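Local coordinates for protein mitomycin biosynthesis 6-O-methyltransferase (PDB 3GWZ) that transfers the S-methyl group of S-adenosyl-L-methionine to the 6-hydroxyl of 6-demethylmitomycins A and B, forming the quinone methoxy group of the anticancer agents mitomycin A and B, at residues A131-Q134 / W138-R141; S164-T169 / L232-V237; D260-I265 / D283-R288. All blocks are in the same frame, centred on the assembly; numbering follows the deposited sequence.

Contact 1 of 3, residues A131-Q134 / W138-R141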
loop_
_atom_site.group_PDB
_atom_site.type_symbol
_atom_site.label_atom_id
_atom_site.label_comp_id
_atom_site.label_asym_id
_atom_site.label_seq_id
_atom_site.Cartn_x
_atom_site.Cartn_y
_atom_site.Cartn_z
ATOM N N ALA A 131 -7.176 -7.363 13.980
ATOM C CA ALA A 131 -7.914 -6.157 14.358
ATOM C C ALA A 131 -9.159 -6.016 13.488
ATOM O O ALA A 131 -10.228 -5.682 13.985
ATOM C CB ALA A 131 -7.041 -4.922 14.247
ATOM N N ARG A 132 -9.023 -6.288 12.193
ATOM C CA ARG A 132 -10.152 -6.166 11.268
ATOM C C ARG A 132 -11.187 -7.271 11.440
ATOM O O ARG A 132 -12.380 -7.044 11.252
ATOM C CB ARG A 132 -9.657 -6.097 9.816
ATOM C CG ARG A 132 -8.978 -4.764 9.506
ATOM C CD ARG A 132 -8.142 -4.778 8.235
ATOM N NE ARG A 132 -7.636 -3.434 7.970
ATOM C CZ ARG A 132 -6.585 -2.894 8.582
ATOM N NH1 ARG A 132 -5.905 -3.593 9.484
ATOM N NH2 ARG A 132 -6.206 -1.653 8.283
ATOM N N PHE A 133 -10.714 -8.467 11.785
ATOM C CA PHE A 133 -11.568 -9.620 12.105
ATOM C C PHE A 133 -12.417 -9.294 13.336
ATOM O O PHE A 133 -13.634 -9.470 13.332
ATOM C CB PHE A 133 -10.646 -10.831 12.357
ATOM C CG PHE A 133 -11.351 -12.121 12.761
ATOM C CD1 PHE A 133 -12.481 -12.563 12.100
ATOM C CD2 PHE A 133 -10.812 -12.922 13.766
ATOM C CE1 PHE A 133 -13.103 -13.770 12.468
ATOM C CE2 PHE A 133 -11.417 -14.131 14.139
ATOM C CZ PHE A 133 -12.568 -14.551 13.479
ATOM N N GLN A 134 -11.766 -8.791 14.378
ATOM C CA GLN A 134 -12.435 -8.437 15.631
ATOM C C GLN A 134 -13.395 -7.251 15.490
ATOM O O GLN A 134 -14.300 -7.074 16.307
ATOM C CB GLN A 134 -11.393 -8.097 16.695
ATOM C CG GLN A 134 -10.536 -9.272 17.116
ATOM C CD GLN A 134 -9.352 -8.840 17.952
ATOM O OE1 GLN A 134 -9.225 -7.665 18.312
ATOM N NE2 GLN A 134 -8.466 -9.782 18.255
ATOM N N TRP A 138 -20.317 -9.365 14.668
ATOM C CA TRP A 138 -20.626 -10.722 15.123
ATOM C C TRP A 138 -19.507 -11.317 15.966
ATOM O O TRP A 138 -19.730 -12.233 16.768
ATOM C CB TRP A 138 -20.982 -11.638 13.938
ATOM C CG TRP A 138 -20.120 -11.460 12.713
ATOM C CD1 TRP A 138 -20.444 -10.771 11.585
ATOM C CD2 TRP A 138 -18.798 -11.985 12.495
ATOM N NE1 TRP A 138 -19.423 -10.840 10.675
ATOM C CE2 TRP A 138 -18.397 -11.575 11.208
ATOM C CE3 TRP A 138 -17.921 -12.760 13.264
ATOM C CZ2 TRP A 138 -17.154 -11.909 10.667
ATOM C CZ3 TRP A 138 -16.681 -13.092 12.730
ATOM C CH2 TRP A 138 -16.312 -12.668 11.436
ATOM N N HIS A 139 -18.292 -10.810 15.771
ATOM C CA HIS A 139 -17.172 -11.221 16.598
ATOM C C HIS A 139 -17.390 -10.619 17.993
ATOM O O HIS A 139 -17.465 -11.335 18.984
ATOM C CB HIS A 139 -15.871 -10.728 15.967
ATOM C CG HIS A 139 -14.625 -11.252 16.614
ATOM N ND1 HIS A 139 -14.246 -10.909 17.893
ATOM C CD2 HIS A 139 -13.636 -12.046 16.130
ATOM C CE1 HIS A 139 -13.103 -11.502 18.186
ATOM N NE2 HIS A 139 -12.707 -12.194 17.131
ATOM N N TRP A 140 -17.518 -9.295 18.057
ATOM C CA TRP A 140 -17.786 -8.615 19.326
ATOM C C TRP A 140 -19.026 -9.200 20.020
ATOM O O TRP A 140 -19.053 -9.328 21.240
ATOM C CB TRP A 140 -17.966 -7.110 19.085
ATOM C CG TRP A 140 -18.030 -6.238 20.320
ATOM C CD1 TRP A 140 -19.157 -5.757 20.932
ATOM C CD2 TRP A 140 -16.918 -5.690 21.046
ATOM N NE1 TRP A 140 -18.815 -4.971 22.009
ATOM C CE2 TRP A 140 -17.447 -4.915 22.101
ATOM C CE3 TRP A 140 -15.528 -5.799 20.918
ATOM C CZ2 TRP A 140 -16.636 -4.249 23.019
ATOM C CZ3 TRP A 140 -14.722 -5.141 21.830
ATOM C CH2 TRP A 140 -15.278 -4.366 22.868
ATOM N N ARG A 141 -20.055 -9.551 19.254
ATOM C CA ARG A 141 -21.282 -10.050 19.890
ATOM C C ARG A 141 -21.125 -11.425 20.529
ATOM O O ARG A 141 -21.815 -11.751 21.497
ATOM C CB ARG A 141 -22.492 -10.046 18.949
ATOM C CG ARG A 141 -23.795 -10.140 19.749
ATOM C CD ARG A 141 -25.056 -10.033 18.913
ATOM N NE ARG A 141 -25.237 -8.699 18.352
ATOM C CZ ARG A 141 -26.402 -8.063 18.304
ATOM N NH1 ARG A 141 -27.494 -8.635 18.804
ATOM N NH2 ARG A 141 -26.472 -6.853 17.759
HETATM O O HOH W 1 -14.587 -8.390 18.819
HETATM O O HOH W 2 -9.725 -12.632 17.209
#

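Contact 2 of 3, residues S164-T169 / L232-V237. With SAH (S-adenosyl-L-homocysteine), chain G.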
loop_
_atom_site.group_PDB
_atom_site.type_symbol
_atom_site.label_atom_id
_atom_site.label_comp_id
_atom_site.label_asym_id
_atom_site.label_seq_id
_atom_site.Cartn_x
_atom_site.Cartn_y
_atom_site.Cartn_z
ATOM N N SER A 164 -23.846 -20.718 13.642
ATOM C CA SER A 164 -22.531 -21.127 14.128
ATOM C C SER A 164 -21.415 -20.395 13.393
ATOM O O SER A 164 -21.612 -19.863 12.296
ATOM C CB SER A 164 -22.333 -22.639 13.981
ATOM O OG SER A 164 -22.181 -22.992 12.616
ATOM N N PHE A 165 -20.238 -20.355 14.009
ATOM C CA PHE A 165 -19.090 -19.726 13.376
ATOM C C PHE A 165 -18.772 -20.407 12.041
ATOM O O PHE A 165 -18.467 -19.749 11.051
ATOM C CB PHE A 165 -17.864 -19.765 14.297
ATOM C CG PHE A 165 -16.645 -19.087 13.706
ATOM C CD1 PHE A 165 -16.524 -17.708 13.733
ATOM C CD2 PHE A 165 -15.641 -19.832 13.103
ATOM C CE1 PHE A 165 -15.405 -17.070 13.189
ATOM C CE2 PHE A 165 -14.520 -19.207 12.542
ATOM C CZ PHE A 165 -14.402 -17.823 12.590
ATOM N N TRP A 166 -18.842 -21.731 12.005
ATOM C CA TRP A 166 -18.507 -22.424 10.757
ATOM C C TRP A 166 -19.566 -22.191 9.676
ATOM O O TRP A 166 -19.246 -22.126 8.488
ATOM C CB TRP A 166 -18.285 -23.918 10.982
ATOM C CG TRP A 166 -17.089 -24.229 11.810
ATOM C CD1 TRP A 166 -17.041 -25.047 12.901
ATOM C CD2 TRP A 166 -15.755 -23.732 11.620
ATOM N NE1 TRP A 166 -15.763 -25.099 13.395
ATOM C CE2 TRP A 166 -14.954 -24.299 12.631
ATOM C CE3 TRP A 166 -15.165 -22.863 10.697
ATOM C CZ2 TRP A 166 -13.593 -24.019 12.751
ATOM C CZ3 TRP A 166 -13.808 -22.582 10.817
ATOM C CH2 TRP A 166 -13.040 -23.157 11.832
ATOM N N GLN A 167 -20.824 -22.065 10.086
ATOM C CA GLN A 167 -21.889 -21.841 9.117
ATOM C C GLN A 167 -21.799 -20.433 8.551
ATOM O O GLN A 167 -22.001 -20.224 7.359
ATOM C CB GLN A 167 -23.269 -22.074 9.743
ATOM C CG GLN A 167 -24.419 -21.979 8.756
ATOM C CD GLN A 167 -24.305 -23.001 7.634
ATOM O OE1 GLN A 167 -24.626 -22.712 6.483
ATOM N NE2 GLN A 167 -23.835 -24.197 7.966
ATOM N N LEU A 168 -21.494 -19.465 9.406
ATOM C CA LEU A 168 -21.355 -18.089 8.940
ATOM C C LEU A 168 -20.219 -17.959 7.925
ATOM O O LEU A 168 -20.383 -17.348 6.856
ATOM C CB LEU A 168 -21.115 -17.131 10.116
ATOM C CG LEU A 168 -20.911 -15.684 9.662
ATOM C CD1 LEU A 168 -22.211 -15.143 9.078
ATOM C CD2 LEU A 168 -20.444 -14.811 10.818
ATOM N N THR A 169 -19.066 -18.538 8.250
ATOM C CA THR A 169 -17.909 -18.428 7.363
ATOM C C THR A 169 -18.114 -19.263 6.091
ATOM O O THR A 169 -17.535 -18.976 5.035
ATOM C CB THR A 169 -16.576 -18.798 8.081
ATOM O OG1 THR A 169 -16.696 -20.075 8.719
ATOM C CG2 THR A 169 -16.218 -17.741 9.143
ATOM N N LEU A 232 -6.705 -30.723 2.071
ATOM C CA LEU A 232 -8.110 -31.006 2.330
ATOM C C LEU A 232 -8.732 -29.842 3.098
ATOM O O LEU A 232 -8.242 -29.476 4.159
ATOM C CB LEU A 232 -8.224 -32.291 3.156
ATOM C CG LEU A 232 -9.545 -32.661 3.837
ATOM C CD1 LEU A 232 -10.656 -32.804 2.824
ATOM C CD2 LEU A 232 -9.371 -33.955 4.623
ATOM N N GLU A 233 -9.810 -29.272 2.565
ATOM C CA GLU A 233 -10.517 -28.160 3.219
ATOM C C GLU A 233 -11.989 -28.131 2.818
ATOM O O GLU A 233 -12.387 -28.757 1.824
ATOM C CB GLU A 233 -9.882 -26.804 2.852
ATOM C CG GLU A 233 -8.950 -26.229 3.912
ATOM C CD GLU A 233 -9.697 -25.737 5.128
ATOM O OE1 GLU A 233 -10.942 -25.670 5.075
ATOM O OE2 GLU A 233 -9.044 -25.421 6.139
ATOM N N ARG A 234 -12.787 -27.398 3.593
ATOM C CA ARG A 234 -14.153 -27.069 3.195
ATOM C C ARG A 234 -14.138 -26.458 1.793
ATOM O O ARG A 234 -13.258 -25.656 1.460
ATOM C CB ARG A 234 -14.778 -26.077 4.180
ATOM C CG ARG A 234 -14.702 -26.507 5.635
ATOM C CD ARG A 234 -15.573 -25.606 6.499
ATOM N NE ARG A 234 -14.999 -24.266 6.676
ATOM C CZ ARG A 234 -15.696 -23.201 7.069
ATOM N NH1 ARG A 234 -17.007 -23.304 7.282
ATOM N NH2 ARG A 234 -15.096 -22.025 7.224
ATOM N N PRO A 235 -15.122 -26.827 0.967
ATOM C CA PRO A 235 -15.122 -26.461 -0.457
ATOM C C PRO A 235 -14.782 -24.997 -0.777
ATOM O O PRO A 235 -13.939 -24.765 -1.649
ATOM C CB PRO A 235 -16.547 -26.812 -0.901
ATOM C CG PRO A 235 -16.903 -27.988 -0.043
ATOM C CD PRO A 235 -16.237 -27.735 1.306
ATOM N N PRO A 236 -15.422 -24.023 -0.107
ATOM C CA PRO A 236 -15.073 -22.631 -0.430
ATOM C C PRO A 236 -13.627 -22.296 -0.070
ATOM O O PRO A 236 -12.952 -21.576 -0.805
ATOM C CB PRO A 236 -16.018 -21.804 0.452
ATOM C CG PRO A 236 -17.060 -22.756 0.930
ATOM C CD PRO A 236 -16.426 -24.110 0.966
ATOM N N VAL A 237 -13.169 -22.801 1.070
ATOM C CA VAL A 237 -11.821 -22.523 1.542
ATOM C C VAL A 237 -10.813 -23.231 0.641
ATOM O O VAL A 237 -9.747 -22.692 0.334
ATOM C CB VAL A 237 -11.654 -22.982 3.014
ATOM C CG1 VAL A 237 -10.291 -22.606 3.543
ATOM C CG2 VAL A 237 -12.766 -22.370 3.885
HETATM N N SAH G . -4.647 -25.344 9.204
HETATM C CA SAH G . -4.930 -23.902 8.887
HETATM C CB SAH G . -6.341 -23.438 9.297
HETATM C CG SAH G . -6.701 -23.569 10.789
HETATM S SD SAH G . -8.311 -22.876 11.144
HETATM C C SAH G . -3.903 -23.035 9.558
HETATM O O SAH G . -3.754 -21.866 9.190
HETATM O OXT SAH G . -3.192 -23.478 10.471
HETATM C "C5'" SAH G . -9.292 -24.364 11.127
HETATM C "C4'" SAH G . -9.735 -24.803 9.716
HETATM O "O4'" SAH G . -10.587 -25.972 9.734
HETATM C "C3'" SAH G . -10.499 -23.765 8.888
HETATM O "O3'" SAH G . -9.702 -23.397 7.751
HETATM C "C2'" SAH G . -11.779 -24.460 8.417
HETATM O "O2'" SAH G . -12.098 -24.216 7.041
HETATM C "C1'" SAH G . -11.426 -25.922 8.561
HETATM N N9 SAH G . -12.577 -26.820 8.802
HETATM C C8 SAH G . -13.540 -26.660 9.738
HETATM N N7 SAH G . -14.418 -27.695 9.699
HETATM C C5 SAH G . -13.995 -28.539 8.727
HETATM C C6 SAH G . -14.448 -29.829 8.171
HETATM N N6 SAH G . -15.561 -30.407 8.683
HETATM N N1 SAH G . -13.729 -30.381 7.156
HETATM C C2 SAH G . -12.631 -29.788 6.666
HETATM N N3 SAH G . -12.157 -28.611 7.129
HETATM C C4 SAH G . -12.786 -27.960 8.139
#

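Contact 3 of 3, residues D260-I265 / D283-R288. With SAH (S-adenosyl-L-homocysteine), chain G.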
loop_
_atom_site.group_PDB
_atom_site.type_symbol
_atom_site.label_atom_id
_atom_site.label_comp_id
_atom_site.label_asym_id
_atom_site.label_seq_id
_atom_site.Cartn_x
_atom_site.Cartn_y
_atom_site.Cartn_z
ATOM N N ASP A 260 -14.689 -32.957 3.887
ATOM C CA ASP A 260 -15.079 -32.817 5.281
ATOM C C ASP A 260 -14.265 -33.830 6.062
ATOM O O ASP A 260 -14.421 -35.044 5.860
ATOM C CB ASP A 260 -16.582 -33.113 5.409
ATOM C CG ASP A 260 -17.074 -33.097 6.846
ATOM O OD1 ASP A 260 -16.245 -33.028 7.780
ATOM O OD2 ASP A 260 -18.308 -33.167 7.038
ATOM N N PHE A 261 -13.385 -33.356 6.946
ATOM C CA PHE A 261 -12.492 -34.290 7.648
ATOM C C PHE A 261 -13.200 -35.214 8.651
ATOM O O PHE A 261 -12.579 -36.121 9.221
ATOM C CB PHE A 261 -11.247 -33.599 8.254
ATOM C CG PHE A 261 -11.552 -32.395 9.122
ATOM C CD1 PHE A 261 -12.435 -32.485 10.184
ATOM C CD2 PHE A 261 -10.909 -31.186 8.896
ATOM C CE1 PHE A 261 -12.703 -31.379 10.990
ATOM C CE2 PHE A 261 -11.166 -30.078 9.705
ATOM C CZ PHE A 261 -12.068 -30.176 10.749
ATOM N N PHE A 262 -14.498 -35.017 8.847
ATOM C CA PHE A 262 -15.268 -35.972 9.650
ATOM C C PHE A 262 -15.701 -37.167 8.804
ATOM O O PHE A 262 -16.136 -38.190 9.334
ATOM C CB PHE A 262 -16.504 -35.324 10.265
ATOM C CG PHE A 262 -16.198 -34.393 11.396
ATOM C CD1 PHE A 262 -15.781 -34.885 12.622
ATOM C CD2 PHE A 262 -16.344 -33.023 11.235
ATOM C CE1 PHE A 262 -15.502 -34.014 13.676
ATOM C CE2 PHE A 262 -16.069 -32.156 12.275
ATOM C CZ PHE A 262 -15.649 -32.649 13.493
ATOM N N GLU A 263 -15.583 -37.025 7.489
ATOM C CA GLU A 263 -16.045 -38.051 6.563
ATOM C C GLU A 263 -14.901 -38.624 5.746
ATOM O O GLU A 263 -14.924 -39.798 5.381
ATOM C CB GLU A 263 -17.107 -37.481 5.623
ATOM C CG GLU A 263 -18.361 -36.966 6.327
ATOM C CD GLU A 263 -18.958 -37.966 7.319
ATOM O OE1 GLU A 263 -18.882 -39.192 7.073
ATOM O OE2 GLU A 263 -19.511 -37.519 8.348
ATOM N N THR A 264 -13.894 -37.799 5.468
ATOM C CA THR A 264 -12.847 -38.168 4.522
ATOM C C THR A 264 -11.443 -37.784 4.968
ATOM O O THR A 264 -11.197 -36.642 5.364
ATOM C CB THR A 264 -13.101 -37.497 3.160
ATOM O OG1 THR A 264 -14.422 -37.819 2.709
ATOM C CG2 THR A 264 -12.077 -37.951 2.128
ATOM N N ILE A 265 -10.526 -38.746 4.899
ATOM C CA ILE A 265 -9.095 -38.472 4.992
ATOM C C ILE A 265 -8.414 -39.313 3.922
ATOM O O ILE A 265 -8.553 -40.531 3.930
ATOM C CB ILE A 265 -8.508 -38.891 6.355
ATOM C CG1 ILE A 265 -9.181 -38.132 7.501
ATOM C CG2 ILE A 265 -7.007 -38.650 6.377
ATOM C CD1 ILE A 265 -8.799 -36.669 7.578
ATOM N N ASP A 283 -13.645 -33.136 22.902
ATOM C CA ASP A 283 -12.969 -34.433 22.932
ATOM C C ASP A 283 -13.588 -35.438 21.968
ATOM O O ASP A 283 -12.877 -36.095 21.209
ATOM C CB ASP A 283 -12.953 -35.010 24.354
ATOM C CG ASP A 283 -12.023 -34.251 25.284
ATOM O OD1 ASP A 283 -11.311 -33.329 24.820
ATOM O OD2 ASP A 283 -12.004 -34.575 26.488
ATOM N N ASP A 284 -14.911 -35.561 22.003
ATOM C CA ASP A 284 -15.607 -36.490 21.115
ATOM C C ASP A 284 -15.261 -36.230 19.647
ATOM O O ASP A 284 -14.939 -37.155 18.894
ATOM C CB ASP A 284 -17.123 -36.403 21.325
ATOM C CG ASP A 284 -17.572 -37.025 22.647
ATOM O OD1 ASP A 284 -16.765 -37.749 23.278
ATOM O OD2 ASP A 284 -18.735 -36.795 23.053
ATOM N N ASP A 285 -15.319 -34.968 19.239
ATOM C CA ASP A 285 -15.060 -34.647 17.845
ATOM C C ASP A 285 -13.588 -34.829 17.487
ATOM O O ASP A 285 -13.278 -35.196 16.365
ATOM C CB ASP A 285 -15.548 -33.246 17.495
ATOM C CG ASP A 285 -17.057 -33.168 17.400
ATOM O OD1 ASP A 285 -17.683 -34.199 17.080
ATOM O OD2 ASP A 285 -17.614 -32.081 17.652
ATOM N N VAL A 286 -12.684 -34.596 18.436
ATOM C CA VAL A 286 -11.269 -34.842 18.163
ATOM C C VAL A 286 -11.021 -36.331 17.942
ATOM O O VAL A 286 -10.267 -36.724 17.050
ATOM C CB VAL A 286 -10.352 -34.346 19.296
ATOM C CG1 VAL A 286 -8.951 -34.951 19.132
ATOM C CG2 VAL A 286 -10.287 -32.821 19.297
ATOM N N VAL A 287 -11.655 -37.164 18.755
ATOM C CA VAL A 287 -11.494 -38.604 18.586
ATOM C C VAL A 287 -12.034 -39.057 17.233
ATOM O O VAL A 287 -11.431 -39.903 16.571
ATOM C CB VAL A 287 -12.133 -39.397 19.755
ATOM C CG1 VAL A 287 -12.282 -40.880 19.398
ATOM C CG2 VAL A 287 -11.298 -39.225 21.018
ATOM N N ARG A 288 -13.155 -38.481 16.808
ATOM C CA ARG A 288 -13.704 -38.792 15.489
ATOM C C ARG A 288 -12.675 -38.501 14.404
ATOM O O ARG A 288 -12.440 -39.322 13.513
ATOM C CB ARG A 288 -14.986 -37.994 15.212
ATOM C CG ARG A 288 -16.184 -38.388 16.068
ATOM C CD ARG A 288 -17.339 -37.393 15.878
ATOM N NE ARG A 288 -17.924 -37.503 14.548
ATOM C CZ ARG A 288 -18.622 -36.543 13.944
ATOM N NH1 ARG A 288 -18.833 -35.375 14.546
ATOM N NH2 ARG A 288 -19.110 -36.757 12.730
HETATM N N SAH G . -4.647 -25.344 9.204
HETATM C CA SAH G . -4.930 -23.902 8.887
HETATM C CB SAH G . -6.341 -23.438 9.297
HETATM C CG SAH G . -6.701 -23.569 10.789
HETATM S SD SAH G . -8.311 -22.876 11.144
HETATM C C SAH G . -3.903 -23.035 9.558
HETATM O O SAH G . -3.754 -21.866 9.190
HETATM O OXT SAH G . -3.192 -23.478 10.471
HETATM C "C5'" SAH G . -9.292 -24.364 11.127
HETATM C "C4'" SAH G . -9.735 -24.803 9.716
HETATM O "O4'" SAH G . -10.587 -25.972 9.734
HETATM C "C3'" SAH G . -10.499 -23.765 8.888
HETATM O "O3'" SAH G . -9.702 -23.397 7.751
HETATM C "C2'" SAH G . -11.779 -24.460 8.417
HETATM O "O2'" SAH G . -12.098 -24.216 7.041
HETATM C "C1'" SAH G . -11.426 -25.922 8.561
HETATM N N9 SAH G . -12.577 -26.820 8.802
HETATM C C8 SAH G . -13.540 -26.660 9.738
HETATM N N7 SAH G . -14.418 -27.695 9.699
HETATM C C5 SAH G . -13.995 -28.539 8.727
HETATM C C6 SAH G . -14.448 -29.829 8.171
HETATM N N6 SAH G . -15.561 -30.407 8.683
HETATM N N1 SAH G . -13.729 -30.381 7.156
HETATM C C2 SAH G . -12.631 -29.788 6.666
HETATM N N3 SAH G . -12.157 -28.611 7.129
HETATM C C4 SAH G . -12.786 -27.960 8.139
HETATM O O HOH W 3 -13.568 -38.397 10.853
#

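Contact 1 of 3, residues A131-Q134 / W138-R141
His139 lies between two neighbours of helix 126-135, presenting an edge to the ring of Phe133 and a face to the backbone and side chain of Gln134. The first meeting is a T-shaped pair: CD2 of the imidazole sits above the centre of the Phe133 ring, 3.6 Å from CE2, and the two planes stand 83° apart. Over the imidazole face comes Gln134, whose CA lies 3.7 Å from the ring centroid, close to the normal, in a CH-pi contact; CG of the same residue adds a contact to CE1 of His139. The chi1 of -172° puts the imidazole on the side of helix 126-135, where it meets Phe133 and Gln134. Trp138 extends the aromatic cluster: its CH2 comes 3.5 Å from Phe133 CE1, the ring planes being oblique at 64°. Phenylalanine suits the middle of this group because both its face and its rim offer only carbon and hydrogen, and it packs onward against Leu178 and Ala182 of helix 173-197.

Two waters bridge Gln134 and His139. One donates to Gln134 O at 2.9 Å and bonds to His139 ND1 at 2.7 Å; the second accepts from Gln134 NE2 and bonds to His139 NE2 at 3.0 Å. Gln134 O also accepts from Arg53, and the amide oxygen of Gln134 turns to His56, while Trp140 leaves the cluster to stack on Trp140 of the second subunit. Histidine thus plays two parts at the junction of helices 126-135 and 137-144, next to the dimer interface: its carbon edge rests on the Phe133 ring, and the buried imidazole keeps a water partner at each nitrogen.

Contact 2 of 3, residues S164-T169 / L232-V237
Arg234 reaches across to helix 165-171 with both terminal nitrogens. NH1 donates to Trp166 O at 2.8 Å, a rather bent bond (138° at the hydrogen) whose acceptor lies in the guanidinium plane, and NH2 donates more straightly to Thr169 OG1 at 2.9 Å. The hydroxyl is held for this: OG1, set between the backbone N and the carbonyl carbon (chi1 52°), gives its own proton to Phe165 O, leaving the oxygen to accept from the arginine. That carbonyl is also the acceptor of Thr169 N, the two donors reaching it from opposite faces.

Hydrogen bonds to S-adenosyl-L-homocysteine form a second group, made by two residues that bind S-adenosyl-L-methionine, Glu233 and Arg234. The third guanidinium nitrogen, NE, donates to the ribose O2' at 2.9 Å. Glu233, at the end of strand 228-233, takes the diol with both carboxylate oxygens: O2' donates to OE1 and O3' to OE2, each at 2.7 Å. This acidic residue is the ribose-binding feature familiar in class I methyltransferases. OE1 also accepts from Arg234 N, and OE2 from Gly212 N.

Trp166 supplies the van der Waals contacts. Its CE3 packs over one guanidinium face, 3.6 Å from Arg234 NH2, with the two planes 69° apart, while the indole face turned to the cofactor lies over C8 of the adenine and the opposite face is met by Phe165.

Chemically, one flat cation with donors along its edge links the ribose to a backbone carbonyl and a hydroxyl of helix 165-171. Because O2' gives its proton to Glu233 and accepts one from Arg234, both residues together set the orientation of that hydroxyl.

Contact 3 of 3, residues D260-I265 / D283-R288
Phe262 and Arg288 meet face to face: the ring and guanidinium planes are only 19° apart, and Phe262 CD1 lies over the centre of the guanidinium, 3.5 Å from CZ. The arginine chain runs out straight at first, then bends at chi3 (69°), which lays its flat end over the ring. A salt bridge one helical turn back, NH1 to Asp285 OD1 at 3.0 Å, helps set its rotation, with the oxygen in the guanidinium plane. Asp285 also touches the ring, CB lying 3.9 Å from Phe262 CE1, and its backbone O approaches the ring edge.

Phe262 CG stands anti to the carbonyl carbon (chi1 -73°), placing the ring against Asp285 and Arg288. Phe261 takes a different torsion, with CG between N and the carbonyl carbon, and its ring covers a face of the adenine instead. An Asx turn orders this loop: Asp260 OD1 accepts from Phe262 N and, at 2.9 Å, from N6 of S-adenosyl-L-homocysteine, while Phe261 N donates to adenine N1 at 3.0 Å. A water donates to both Phe261 O and Arg288 O.

Aspartate suits its place by being short enough to serve the turn and the ligand together. A carboxylate acceptor for N6 beside a backbone donor to N1 reads the adenine edge, and the guanidinium lying over Phe262 probably adds some electrostatic attraction to the packing of loop on helix at the protein surface.

In the fold
The three contacts follow one another along the chain, each closing before the next opens. Contact 1 joins helices 126-135 and 137-144 near the second subunit; contact 2 lies about 17 Å away, centre to centre. The two touch where Phe133 meets Phe165 and Trp138 meets Leu168, and these touches link the dimer side to the cofactor pocket. Contact 3 is about 15 Å from contact 2, and Leu232 of strand 228-233 packs there against the loop following its neighbour, strand 254-258. Contacts 1 and 3 do not meet, their centres being about 28 Å apart. Contacts 2 and 3 belong to the methyltransferase domain, with its seven-stranded mixed sheet, and hold the ribose and adenine of one cofactor.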